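PDB 6RBN: Afp3 from Serratia entomophila, which probably forms, with Afp1 and Afp2, the sheath-tube trunk of a contractile injection system, as a member of the myoviridae tail sheath protein family. Local coordinates for residues Val33-Pro38 with Asp160-Tyr165; Val206-Val211 with Val302-Thr307; Lys362-Met367 with Lys378-Ala383. All coordinates share one frame; numbering follows the deposited sequence.

Contact 1. Residues Val33-Pro38 with Asp160-Tyr165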
ATOM      1  N   VAL D  33     -18.006  29.862 -66.764  1.00 83.18           N
ATOM      2  CA  VAL D  33     -17.562  30.717 -67.858  1.00 83.18           C
ATOM      3  C   VAL D  33     -18.808  31.087 -68.652  1.00 83.18           C
ATOM      4  O   VAL D  33     -19.344  30.274 -69.409  1.00 83.18           O
ATOM      5  CB  VAL D  33     -16.515  30.024 -68.732  1.00 83.18           C
ATOM      6  CG1 VAL D  33     -16.119  30.917 -69.889  1.00 83.18           C
ATOM      7  CG2 VAL D  33     -15.303  29.654 -67.907  1.00 83.18           C
ATOM      8  N   ALA D  34     -19.285  32.315 -68.473  1.00 85.53           N
ATOM      9  CA  ALA D  34     -20.478  32.779 -69.162  1.00 85.53           C
ATOM     10  C   ALA D  34     -20.354  34.280 -69.392  1.00 85.53           C
ATOM     11  O   ALA D  34     -19.309  34.881 -69.131  1.00 85.53           O
ATOM     12  CB  ALA D  34     -21.737  32.416 -68.371  1.00 85.53           C
ATOM     13  N   ARG D  35     -21.433  34.887 -69.882  1.00 89.33           N
ATOM     14  CA  ARG D  35     -21.435  36.309 -70.228  1.00 89.33           C
ATOM     15  C   ARG D  35     -21.880  37.133 -69.022  1.00 89.33           C
ATOM     16  O   ARG D  35     -22.984  37.675 -68.961  1.00 89.33           O
ATOM     17  CB  ARG D  35     -22.333  36.561 -71.430  1.00 89.33           C
ATOM     18  CG  ARG D  35     -21.846  35.954 -72.725  1.00 89.33           C
ATOM     19  CD  ARG D  35     -22.777  36.322 -73.866  1.00 89.33           C
ATOM     20  NE  ARG D  35     -22.309  35.819 -75.155  1.00 89.33           N
ATOM     21  CZ  ARG D  35     -22.663  34.648 -75.675  1.00 89.33           C
ATOM     22  NH1 ARG D  35     -23.494  33.854 -75.017  1.00 89.33           N
ATOM     23  NH2 ARG D  35     -22.189  34.275 -76.853  1.00 89.33           N
ATOM     24  N   PHE D  36     -20.985  37.226 -68.047  1.00 87.04           N
ATOM     25  CA  PHE D  36     -21.236  38.033 -66.863  1.00 87.04           C
ATOM     26  C   PHE D  36     -20.797  39.465 -67.123  1.00 87.04           C
ATOM     27  O   PHE D  36     -19.720  39.706 -67.675  1.00 87.04           O
ATOM     28  CB  PHE D  36     -20.499  37.469 -65.650  1.00 87.04           C
ATOM     29  CG  PHE D  36     -20.944  36.095 -65.262  1.00 87.04           C
ATOM     30  CD1 PHE D  36     -22.147  35.901 -64.612  1.00 87.04           C
ATOM     31  CD2 PHE D  36     -20.151  34.996 -65.538  1.00 87.04           C
ATOM     32  CE1 PHE D  36     -22.561  34.637 -64.258  1.00 87.04           C
ATOM     33  CE2 PHE D  36     -20.557  33.730 -65.182  1.00 87.04           C
ATOM     34  CZ  PHE D  36     -21.763  33.550 -64.541  1.00 87.04           C
ATOM     35  N   THR D  37     -21.636  40.414 -66.727  1.00 92.34           N
ATOM     36  CA  THR D  37     -21.354  41.822 -66.967  1.00 92.34           C
ATOM     37  C   THR D  37     -20.936  42.485 -65.666  1.00 92.34           C
ATOM     38  O   THR D  37     -21.764  42.612 -64.751  1.00 92.34           O
ATOM     39  CB  THR D  37     -22.575  42.531 -67.553  1.00 92.34           C
ATOM     40  OG1 THR D  37     -23.652  42.476 -66.613  1.00 92.34           O
ATOM     41  CG2 THR D  37     -23.005  41.858 -68.843  1.00 92.34           C
ATOM     42  N   PRO D  38     -19.682  42.901 -65.527  1.00 94.02           N
ATOM     43  CA  PRO D  38     -19.244  43.529 -64.279  1.00 94.02           C
ATOM     44  C   PRO D  38     -19.806  44.933 -64.121  1.00 94.02           C
ATOM     45  O   PRO D  38     -20.282  45.559 -65.070  1.00 94.02           O
ATOM     46  CB  PRO D  38     -17.720  43.570 -64.421  1.00 94.02           C
ATOM     47  CG  PRO D  38     -17.401  42.540 -65.452  1.00 94.02           C
ATOM     48  CD  PRO D  38     -18.546  42.589 -66.407  1.00 94.02           C
ATOM     49  N   ASP D 160     -23.798  28.393 -70.642  1.00 89.58           N
ATOM     50  CA  ASP D 160     -24.208  29.381 -71.632  1.00 89.58           C
ATOM     51  C   ASP D 160     -25.124  28.755 -72.676  1.00 89.58           C
ATOM     52  O   ASP D 160     -24.867  27.637 -73.134  1.00 89.58           O
ATOM     53  CB  ASP D 160     -22.982  29.993 -72.306  1.00 89.58           C
ATOM     54  CG  ASP D 160     -23.317  31.211 -73.130  1.00 89.58           C
ATOM     55  OD1 ASP D 160     -23.592  32.272 -72.536  1.00 89.58           O
ATOM     56  OD2 ASP D 160     -23.307  31.110 -74.372  1.00 89.58           O
ATOM     57  N   PRO D 161     -26.201  29.444 -73.070  1.00 90.61           N
ATOM     58  CA  PRO D 161     -27.158  28.826 -74.003  1.00 90.61           C
ATOM     59  C   PRO D 161     -26.676  28.754 -75.441  1.00 90.61           C
ATOM     60  O   PRO D 161     -27.258  27.994 -76.222  1.00 90.61           O
ATOM     61  CB  PRO D 161     -28.391  29.726 -73.882  1.00 90.61           C
ATOM     62  CG  PRO D 161     -27.848  31.034 -73.466  1.00 90.61           C
ATOM     63  CD  PRO D 161     -26.694  30.734 -72.566  1.00 90.61           C
ATOM     64  N   ASP D 162     -25.654  29.514 -75.824  1.00 93.72           N
ATOM     65  CA  ASP D 162     -25.146  29.445 -77.188  1.00 93.72           C
ATOM     66  C   ASP D 162     -24.356  28.155 -77.381  1.00 93.72           C
ATOM     67  O   ASP D 162     -23.714  27.656 -76.455  1.00 93.72           O
ATOM     68  CB  ASP D 162     -24.272  30.661 -77.489  1.00 93.72           C
ATOM     69  CG  ASP D 162     -23.991  30.841 -78.973  1.00 93.72           C
ATOM     70  OD1 ASP D 162     -24.495  30.048 -79.794  1.00 93.72           O
ATOM     71  OD2 ASP D 162     -23.251  31.783 -79.318  1.00 93.72           O
ATOM     72  N   GLU D 163     -24.405  27.617 -78.600  1.00 94.81           N
ATOM     73  CA  GLU D 163     -23.774  26.330 -78.867  1.00 94.81           C
ATOM     74  C   GLU D 163     -22.310  26.497 -79.256  1.00 94.81           C
ATOM     75  O   GLU D 163     -21.454  25.741 -78.788  1.00 94.81           O
ATOM     76  CB  GLU D 163     -24.543  25.598 -79.966  1.00 94.81           C
ATOM     77  CG  GLU D 163     -24.225  24.115 -80.111  1.00 94.81           C
ATOM     78  CD  GLU D 163     -23.066  23.826 -81.046  1.00 94.81           C
ATOM     79  OE1 GLU D 163     -22.822  24.639 -81.962  1.00 94.81           O
ATOM     80  OE2 GLU D 163     -22.405  22.781 -80.868  1.00 94.81           O
ATOM     81  N   THR D 164     -22.006  27.466 -80.120  1.00 93.71           N
ATOM     82  CA  THR D 164     -20.631  27.699 -80.535  1.00 93.71           C
ATOM     83  C   THR D 164     -19.805  28.394 -79.462  1.00 93.71           C
ATOM     84  O   THR D 164     -18.574  28.386 -79.548  1.00 93.71           O
ATOM     85  CB  THR D 164     -20.599  28.531 -81.814  1.00 93.71           C
ATOM     86  OG1 THR D 164     -21.236  29.791 -81.580  1.00 93.71           O
ATOM     87  CG2 THR D 164     -21.320  27.804 -82.936  1.00 93.71           C
ATOM     88  N   TYR D 165     -20.458  29.003 -78.471  1.00 91.00           N
ATOM     89  CA  TYR D 165     -19.739  29.586 -77.345  1.00 91.00           C
ATOM     90  C   TYR D 165     -19.115  28.499 -76.482  1.00 91.00           C
ATOM     91  O   TYR D 165     -17.967  28.626 -76.046  1.00 91.00           O
ATOM     92  CB  TYR D 165     -20.698  30.438 -76.518  1.00 91.00           C
ATOM     93  CG  TYR D 165     -20.082  31.238 -75.391  1.00 91.00           C
ATOM     94  CD1 TYR D 165     -19.538  32.491 -75.618  1.00 91.00           C
ATOM     95  CD2 TYR D 165     -20.045  30.736 -74.102  1.00 91.00           C
ATOM     96  CE1 TYR D 165     -18.988  33.226 -74.585  1.00 91.00           C
ATOM     97  CE2 TYR D 165     -19.500  31.456 -73.068  1.00 91.00           C
ATOM     98  CZ  TYR D 165     -18.973  32.696 -73.314  1.00 91.00           C
ATOM     99  OH  TYR D 165     -18.427  33.405 -72.274  1.00 91.00           O
TER
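An Asx turn at Asp-160, leading into helix 163-172, meets the end of strand 31-34 where Arg-35 sits at the centre of an inverse gamma turn. The Arg-35 chain leaves with CG anti to its carbonyl carbon and runs extended from CG to NE, which carries the guanidinium out to the two aspartates; chi4 of 92° turns its plane across the chain. NH1 of Arg-35 forms a salt bridge with Asp-160 OD2 at 2.8 Å and lies almost as near Asp-160 OD1; the hydrogen bond in it is weak, with the guanidinium and carboxylate planes 51° apart. Asp-162 OD2 lies near the guanidinium plane but makes a long ion pair, 3.7 Å from NH2 of Arg-35. One guanidinium face is taken by Tyr-165, whose CD1 stands 3.4 Å from Arg-35 NH2. The cation-pi contact is off-centre, Arg-35 CZ being 4.3 Å from the Tyr-165 ring centroid. Tyr-165 CG anti to the backbone N (chi1 -174°) sends the ring to the strand end, with Val-33 O at its edge, in plane, and its hydroxyl hydrogen-bonds to Leu-131 O. Asp-160 OD2 has a second role: Asp-162 N donates to it from above the carboxylate plane, at 3.2 Å.

Contact 2. Residues Val206-Val211 with Val302-Thr307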
ATOM      1  N   VAL D 206     -21.474  14.599 -69.414  1.00 77.67           N
ATOM      2  CA  VAL D 206     -22.373  15.330 -70.301  1.00 77.67           C
ATOM      3  C   VAL D 206     -23.781  15.226 -69.727  1.00 77.67           C
ATOM      4  O   VAL D 206     -24.113  14.243 -69.067  1.00 77.67           O
ATOM      5  CB  VAL D 206     -22.263  14.761 -71.732  1.00 77.67           C
ATOM      6  CG1 VAL D 206     -23.106  15.527 -72.737  1.00 77.67           C
ATOM      7  CG2 VAL D 206     -20.811  14.727 -72.172  1.00 77.67           C
ATOM      8  N   TYR D 207     -24.597  16.267 -69.911  1.00 75.72           N
ATOM      9  CA  TYR D 207     -25.985  16.282 -69.442  1.00 75.72           C
ATOM     10  C   TYR D 207     -26.853  16.865 -70.547  1.00 75.72           C
ATOM     11  O   TYR D 207     -26.706  18.040 -70.895  1.00 75.72           O
ATOM     12  CB  TYR D 207     -26.120  17.082 -68.149  1.00 75.72           C
ATOM     13  CG  TYR D 207     -25.482  16.400 -66.965  1.00 75.72           C
ATOM     14  CD1 TYR D 207     -26.181  15.461 -66.219  1.00 75.72           C
ATOM     15  CD2 TYR D 207     -24.167  16.663 -66.614  1.00 75.72           C
ATOM     16  CE1 TYR D 207     -25.597  14.828 -65.144  1.00 75.72           C
ATOM     17  CE2 TYR D 207     -23.573  16.028 -65.546  1.00 75.72           C
ATOM     18  CZ  TYR D 207     -24.292  15.109 -64.816  1.00 75.72           C
ATOM     19  OH  TYR D 207     -23.705  14.480 -63.747  1.00 75.72           O
ATOM     20  N   TYR D 208     -27.759  16.055 -71.098  1.00 84.16           N
ATOM     21  CA  TYR D 208     -28.393  16.417 -72.364  1.00 84.16           C
ATOM     22  C   TYR D 208     -29.493  17.483 -72.314  1.00 84.16           C
ATOM     23  O   TYR D 208     -29.326  18.502 -72.997  1.00 84.16           O
ATOM     24  CB  TYR D 208     -28.903  15.156 -73.077  1.00 84.16           C
ATOM     25  CG  TYR D 208     -29.863  15.434 -74.212  1.00 84.16           C
ATOM     26  CD1 TYR D 208     -29.445  16.050 -75.378  1.00 84.16           C
ATOM     27  CD2 TYR D 208     -31.190  15.046 -74.118  1.00 84.16           C
ATOM     28  CE1 TYR D 208     -30.333  16.305 -76.403  1.00 84.16           C
ATOM     29  CE2 TYR D 208     -32.078  15.287 -75.142  1.00 84.16           C
ATOM     30  CZ  TYR D 208     -31.643  15.912 -76.284  1.00 84.16           C
ATOM     31  OH  TYR D 208     -32.528  16.152 -77.309  1.00 84.16           O
ATOM     32  N   PRO D 209     -30.614  17.333 -71.590  1.00 81.57           N
ATOM     33  CA  PRO D 209     -31.764  18.200 -71.891  1.00 81.57           C
ATOM     34  C   PRO D 209     -31.589  19.610 -71.346  1.00 81.57           C
ATOM     35  O   PRO D 209     -31.215  19.809 -70.189  1.00 81.57           O
ATOM     36  CB  PRO D 209     -32.935  17.494 -71.192  1.00 81.57           C
ATOM     37  CG  PRO D 209     -32.428  16.149 -70.819  1.00 81.57           C
ATOM     38  CD  PRO D 209     -30.988  16.386 -70.524  1.00 81.57           C
ATOM     39  N   ASN D 210     -31.840  20.591 -72.210  1.00 84.55           N
ATOM     40  CA  ASN D 210     -31.921  21.969 -71.755  1.00 84.55           C
ATOM     41  C   ASN D 210     -33.139  22.146 -70.864  1.00 84.55           C
ATOM     42  O   ASN D 210     -34.191  21.540 -71.078  1.00 84.55           O
ATOM     43  CB  ASN D 210     -31.998  22.936 -72.935  1.00 84.55           C
ATOM     44  CG  ASN D 210     -30.672  23.111 -73.631  1.00 84.55           C
ATOM     45  OD1 ASN D 210     -29.632  23.216 -72.989  1.00 84.55           O
ATOM     46  ND2 ASN D 210     -30.702  23.157 -74.954  1.00 84.55           N
ATOM     47  N   VAL D 211     -32.985  22.982 -69.847  1.00 86.01           N
ATOM     48  CA  VAL D 211     -33.963  23.100 -68.780  1.00 86.01           C
ATOM     49  C   VAL D 211     -34.558  24.499 -68.837  1.00 86.01           C
ATOM     50  O   VAL D 211     -33.817  25.487 -68.895  1.00 86.01           O
ATOM     51  CB  VAL D 211     -33.320  22.815 -67.413  1.00 86.01           C
ATOM     52  CG1 VAL D 211     -34.349  22.836 -66.365  1.00 86.01           C
ATOM     53  CG2 VAL D 211     -32.625  21.468 -67.424  1.00 86.01           C
ATOM     54  N   VAL D 302     -38.283  20.492 -68.494  1.00 84.95           N
ATOM     55  CA  VAL D 302     -37.203  20.403 -69.471  1.00 84.95           C
ATOM     56  C   VAL D 302     -37.722  20.787 -70.847  1.00 84.95           C
ATOM     57  O   VAL D 302     -38.934  20.885 -71.063  1.00 84.95           O
ATOM     58  CB  VAL D 302     -36.587  18.993 -69.500  1.00 84.95           C
ATOM     59  CG1 VAL D 302     -35.864  18.706 -68.208  1.00 84.95           C
ATOM     60  CG2 VAL D 302     -37.667  17.961 -69.735  1.00 84.95           C
ATOM     61  N   SER D 303     -36.806  21.000 -71.793  1.00 84.61           N
ATOM     62  CA  SER D 303     -37.208  21.388 -73.140  1.00 84.61           C
ATOM     63  C   SER D 303     -37.640  20.187 -73.970  1.00 84.61           C
ATOM     64  O   SER D 303     -38.502  20.315 -74.847  1.00 84.61           O
ATOM     65  CB  SER D 303     -36.067  22.125 -73.834  1.00 84.61           C
ATOM     66  OG  SER D 303     -34.981  21.253 -74.073  1.00 84.61           O
ATOM     67  N   VAL D 304     -37.046  19.021 -73.729  1.00 82.92           N
ATOM     68  CA  VAL D 304     -37.372  17.794 -74.446  1.00 82.92           C
ATOM     69  C   VAL D 304     -37.664  16.714 -73.419  1.00 82.92           C
ATOM     70  O   VAL D 304     -36.809  16.405 -72.579  1.00 82.92           O
ATOM     71  CB  VAL D 304     -36.235  17.346 -75.381  1.00 82.92           C
ATOM     72  CG1 VAL D 304     -36.552  15.991 -75.983  1.00 82.92           C
ATOM     73  CG2 VAL D 304     -36.007  18.361 -76.483  1.00 82.92           C
ATOM     74  N   ARG D 305     -38.860  16.135 -73.477  1.00 80.46           N
ATOM     75  CA  ARG D 305     -39.207  15.022 -72.602  1.00 80.46           C
ATOM     76  C   ARG D 305     -38.652  13.743 -73.213  1.00 80.46           C
ATOM     77  O   ARG D 305     -39.105  13.304 -74.273  1.00 80.46           O
ATOM     78  CB  ARG D 305     -40.715  14.936 -72.402  1.00 80.46           C
ATOM     79  CG  ARG D 305     -41.295  16.139 -71.687  1.00 80.46           C
ATOM     80  CD  ARG D 305     -42.788  16.002 -71.518  1.00 80.46           C
ATOM     81  NE  ARG D 305     -43.124  14.928 -70.592  1.00 80.46           N
ATOM     82  CZ  ARG D 305     -43.290  15.102 -69.287  1.00 80.46           C
ATOM     83  NH1 ARG D 305     -43.163  16.310 -68.761  1.00 80.46           N
ATOM     84  NH2 ARG D 305     -43.593  14.073 -68.510  1.00 80.46           N
ATOM     85  N   VAL D 306     -37.672  13.148 -72.544  1.00 78.87           N
ATOM     86  CA  VAL D 306     -36.897  12.045 -73.099  1.00 78.87           C
ATOM     87  C   VAL D 306     -37.526  10.722 -72.679  1.00 78.87           C
ATOM     88  O   VAL D 306     -37.783  10.493 -71.495  1.00 78.87           O
ATOM     89  CB  VAL D 306     -35.431  12.138 -72.652  1.00 78.87           C
ATOM     90  CG1 VAL D 306     -34.642  10.944 -73.111  1.00 78.87           C
ATOM     91  CG2 VAL D 306     -34.804  13.407 -73.185  1.00 78.87           C
ATOM     92  N   THR D 307     -37.773   9.848 -73.654  1.00 81.17           N
ATOM     93  CA  THR D 307     -38.348   8.538 -73.394  1.00 81.17           C
ATOM     94  C   THR D 307     -37.273   7.567 -72.914  1.00 81.17           C
ATOM     95  O   THR D 307     -36.097   7.911 -72.792  1.00 81.17           O
ATOM     96  CB  THR D 307     -39.021   7.988 -74.647  1.00 81.17           C
ATOM     97  OG1 THR D 307     -38.025   7.693 -75.632  1.00 81.17           O
ATOM     98  CG2 THR D 307     -39.949   9.018 -75.224  1.00 81.17           C
TER
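A short antiparallel pairing, Val-211 with Val-302 as a non-hydrogen-bonded pair, joins 206-211 to 302-307, the latter within the subtilisin-like family region of the sheath protein, and the segments stay in touch beyond it through loop residues. The CA atoms of Val-211 and Val-302 come within 4.3 Å, and their side chains lie on the same face of the pairing.

The polar part centres on one carbonyl. Asn-210 O accepts two hydrogen bonds from Ser-303: the backbone N approaches nearly along the C=O axis at 2.8 Å, while OG comes from above the carbonyl plane at 3.1 Å. Ser-303 OG reaches it because chi1 of 67° places it in the crowded position between its own N and carbonyl carbon. This double grip holds Ser-303 against the backbone of Asn-210, next to the paired valines.

In the apolar part, Val-211 CG2 lies 4.3 Å from Val-302 CG1. Pro-209 sets its CB 4.3 Å from Val-302 CB and turns its CG toward Val-306 CG2; Ile-322 of strand 322-325 touches both Pro-209 and Val-302. Val-304 CG2 lies 4.2 Å from Tyr-208 OH. Arg-305 points away from 206-211 and hydrogen-bonds through NH2 to Gln-96 O of a neighbouring Afp2 chain, so the loop also faces another sheath subunit. For Tyr-208, chi1 of 166° sends the ring toward 302-307 and chi2 of 68° turns its edge to Val-306, Tyr-208 CE2 lying 3.8 Å from Val-306 CG2.

Contact 3. Residues Lys362-Met367 with Lys378-Ala383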
ATOM      1  N   LYS D 362      -2.790  17.894 -50.369  1.00 70.98           N
ATOM      2  CA  LYS D 362      -2.772  18.995 -49.414  1.00 70.98           C
ATOM      3  C   LYS D 362      -2.181  18.595 -48.072  1.00 70.98           C
ATOM      4  O   LYS D 362      -1.791  19.471 -47.295  1.00 70.98           O
ATOM      5  CB  LYS D 362      -4.183  19.543 -49.209  1.00 70.98           C
ATOM      6  CG  LYS D 362      -4.719  20.329 -50.391  1.00 70.98           C
ATOM      7  CD  LYS D 362      -6.164  20.766 -50.175  1.00 70.98           C
ATOM      8  CE  LYS D 362      -6.261  22.162 -49.573  1.00 70.98           C
ATOM      9  NZ  LYS D 362      -5.863  22.234 -48.138  1.00 70.98           N
ATOM     10  N   ALA D 363      -2.107  17.300 -47.778  1.00 68.87           N
ATOM     11  CA  ALA D 363      -1.552  16.828 -46.520  1.00 68.87           C
ATOM     12  C   ALA D 363      -0.054  16.586 -46.581  1.00 68.87           C
ATOM     13  O   ALA D 363       0.610  16.647 -45.540  1.00 68.87           O
ATOM     14  CB  ALA D 363      -2.252  15.539 -46.085  1.00 68.87           C
ATOM     15  N   LEU D 364       0.496  16.317 -47.762  1.00 68.47           N
ATOM     16  CA  LEU D 364       1.909  15.996 -47.896  1.00 68.47           C
ATOM     17  C   LEU D 364       2.770  17.192 -48.263  1.00 68.47           C
ATOM     18  O   LEU D 364       3.997  17.077 -48.225  1.00 68.47           O
ATOM     19  CB  LEU D 364       2.109  14.902 -48.947  1.00 68.47           C
ATOM     20  CG  LEU D 364       1.400  13.582 -48.674  1.00 68.47           C
ATOM     21  CD1 LEU D 364       1.722  12.573 -49.758  1.00 68.47           C
ATOM     22  CD2 LEU D 364       1.718  13.053 -47.297  1.00 68.47           C
ATOM     23  N   GLN D 365       2.164  18.316 -48.639  1.00 72.23           N
ATOM     24  CA  GLN D 365       2.946  19.518 -48.916  1.00 72.23           C
ATOM     25  C   GLN D 365       3.691  20.118 -47.718  1.00 72.23           C
ATOM     26  O   GLN D 365       4.713  20.782 -47.962  1.00 72.23           O
ATOM     27  CB  GLN D 365       2.053  20.575 -49.580  1.00 72.23           C
ATOM     28  CG  GLN D 365       1.766  20.263 -51.035  1.00 72.23           C
ATOM     29  CD  GLN D 365       0.861  21.276 -51.687  1.00 72.23           C
ATOM     30  OE1 GLN D 365       0.363  22.191 -51.037  1.00 72.23           O
ATOM     31  NE2 GLN D 365       0.642  21.121 -52.986  1.00 72.23           N
ATOM     32  N   PRO D 366       3.270  19.966 -46.455  1.00 71.85           N
ATOM     33  CA  PRO D 366       4.221  20.233 -45.361  1.00 71.85           C
ATOM     34  C   PRO D 366       5.430  19.310 -45.331  1.00 71.85           C
ATOM     35  O   PRO D 366       6.458  19.695 -44.763  1.00 71.85           O
ATOM     36  CB  PRO D 366       3.359  20.068 -44.105  1.00 71.85           C
ATOM     37  CG  PRO D 366       2.036  20.486 -44.537  1.00 71.85           C
ATOM     38  CD  PRO D 366       1.884  20.006 -45.942  1.00 71.85           C
ATOM     39  N   MET D 367       5.357  18.114 -45.915  1.00 72.46           N
ATOM     40  CA  MET D 367       6.489  17.198 -45.941  1.00 72.46           C
ATOM     41  C   MET D 367       7.359  17.350 -47.185  1.00 72.46           C
ATOM     42  O   MET D 367       8.067  16.406 -47.548  1.00 72.46           O
ATOM     43  CB  MET D 367       6.011  15.750 -45.813  1.00 72.46           C
ATOM     44  CG  MET D 367       5.818  15.283 -44.379  1.00 72.46           C
ATOM     45  SD  MET D 367       4.328  15.887 -43.571  1.00 72.46           S
ATOM     46  CE  MET D 367       3.104  14.784 -44.264  1.00 72.46           C
ATOM     47  N   LYS D 378       8.267   7.196 -43.435  1.00 61.73           N
ATOM     48  CA  LYS D 378       7.271   6.658 -42.524  1.00 61.73           C
ATOM     49  C   LYS D 378       6.317   7.732 -42.025  1.00 61.73           C
ATOM     50  O   LYS D 378       5.170   7.426 -41.691  1.00 61.73           O
ATOM     51  CB  LYS D 378       7.952   5.978 -41.337  1.00 61.73           C
ATOM     52  CG  LYS D 378       8.931   4.850 -41.667  1.00 61.73           C
ATOM     53  CD  LYS D 378       8.274   3.563 -42.151  1.00 61.73           C
ATOM     54  CE  LYS D 378       8.408   3.375 -43.656  1.00 61.73           C
ATOM     55  NZ  LYS D 378       7.878   2.067 -44.113  1.00 61.73           N
ATOM     56  N   ARG D 379       6.770   8.986 -41.953  1.00 65.21           N
ATOM     57  CA  ARG D 379       5.869  10.079 -41.605  1.00 65.21           C
ATOM     58  C   ARG D 379       4.896  10.374 -42.731  1.00 65.21           C
ATOM     59  O   ARG D 379       3.784  10.851 -42.481  1.00 65.21           O
ATOM     60  CB  ARG D 379       6.662  11.337 -41.261  1.00 65.21           C
ATOM     61  CG  ARG D 379       7.457  11.245 -39.979  1.00 65.21           C
ATOM     62  CD  ARG D 379       8.295  12.494 -39.755  1.00 65.21           C
ATOM     63  NE  ARG D 379       7.481  13.672 -39.484  1.00 65.21           N
ATOM     64  CZ  ARG D 379       7.345  14.699 -40.316  1.00 65.21           C
ATOM     65  NH1 ARG D 379       7.971  14.696 -41.484  1.00 65.21           N
ATOM     66  NH2 ARG D 379       6.582  15.730 -39.983  1.00 65.21           N
ATOM     67  N   VAL D 380       5.299  10.107 -43.969  1.00 63.76           N
ATOM     68  CA  VAL D 380       4.421  10.306 -45.114  1.00 63.76           C
ATOM     69  C   VAL D 380       3.461   9.130 -45.265  1.00 63.76           C
ATOM     70  O   VAL D 380       2.290   9.311 -45.614  1.00 63.76           O
ATOM     71  CB  VAL D 380       5.284  10.539 -46.369  1.00 63.76           C
ATOM     72  CG1 VAL D 380       4.453  10.587 -47.597  1.00 63.76           C
ATOM     73  CG2 VAL D 380       6.025  11.849 -46.246  1.00 63.76           C
ATOM     74  N   GLN D 381       3.930   7.917 -44.960  1.00 63.16           N
ATOM     75  CA  GLN D 381       3.084   6.730 -45.047  1.00 63.16           C
ATOM     76  C   GLN D 381       1.965   6.761 -44.014  1.00 63.16           C
ATOM     77  O   GLN D 381       0.839   6.341 -44.300  1.00 63.16           O
ATOM     78  CB  GLN D 381       3.935   5.475 -44.866  1.00 63.16           C
ATOM     79  CG  GLN D 381       3.170   4.180 -45.003  1.00 63.16           C
ATOM     80  CD  GLN D 381       4.041   2.966 -44.827  1.00 63.16           C
ATOM     81  OE1 GLN D 381       5.232   3.081 -44.562  1.00 63.16           O
ATOM     82  NE2 GLN D 381       3.450   1.791 -44.970  1.00 63.16           N
ATOM     83  N   THR D 382       2.242   7.283 -42.821  1.00 64.63           N
ATOM     84  CA  THR D 382       1.230   7.335 -41.774  1.00 64.63           C
ATOM     85  C   THR D 382       0.199   8.421 -42.057  1.00 64.63           C
ATOM     86  O   THR D 382      -0.989   8.253 -41.758  1.00 64.63           O
ATOM     87  CB  THR D 382       1.910   7.559 -40.426  1.00 64.63           C
ATOM     88  OG1 THR D 382       2.894   6.539 -40.223  1.00 64.63           O
ATOM     89  CG2 THR D 382       0.925   7.491 -39.281  1.00 64.63           C
ATOM     90  N   ALA D 383       0.631   9.530 -42.661  1.00 64.76           N
ATOM     91  CA  ALA D 383      -0.294  10.607 -42.995  1.00 64.76           C
ATOM     92  C   ALA D 383      -1.267  10.200 -44.092  1.00 64.76           C
ATOM     93  O   ALA D 383      -2.387  10.717 -44.145  1.00 64.76           O
ATOM     94  CB  ALA D 383       0.481  11.853 -43.415  1.00 64.76           C
TER
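The one flat group in this contact, the Arg-379 guanidinium, is met obliquely by Met-367, whose CG lies 3.7 Å from NH1 of Arg-379. The bend at chi3 (68°) of the arginine brings its end beside Met-367 CG. The rest is an apolar contact between the end of helix 347-364, with the 3-10 turn at 365-366, and helix 374-392, the two segments running in opposite directions. Met-367 is folded at chi2 and chi3, so that CB and CG lie along Val-380 CG2 while the methyl CE doubles back to Ala-383 CB, 4.0 Å away. Val-380 splits its two branches: CG2 takes the methionine, and CG1, anti to the backbone N, faces Leu-364, whose CD2 is 3.7 Å from Val-380 CG1. Leu-364 crosses Val-380 at about a right angle, and its CD2 also reaches toward Ala-383 CB. The turn is fixed by Met-367 N bonding to Leu-364 O at 2.9 Å. Within the C-terminal sheath domain, helix 374-392 rests on strand 425-432 through Val-380, which touches Met-426 and Ile-428. Leu-364 also packs on Leu-346 of a neighbouring Afp2 chain, and helix 374-392 meets an Afp1 chain through Arg-379 and Thr-382.

Overall arrangement
From the N terminus, contact 1 closes first, bringing strand 31-34 to the start of helix 163-172 across 121 intervening residues. Contact 2 opens later, joining the end of strand 204-207 and the start of strand 211-213 to the end of strand 301-302 and the loop after it, and so closes a 90-residue span. Contact 3 comes last and closes only the ten-residue connection between helices 347-364 and 374-392. The three follow in series, with none nested or crossed. Contacts 1 and 2 are neighbours, their centres 19 Å apart and nearest atoms about 6 Å. Contact 3 lies beyond the chain's centre, 41 and 45 Å from them between centres, in the C-terminal domain.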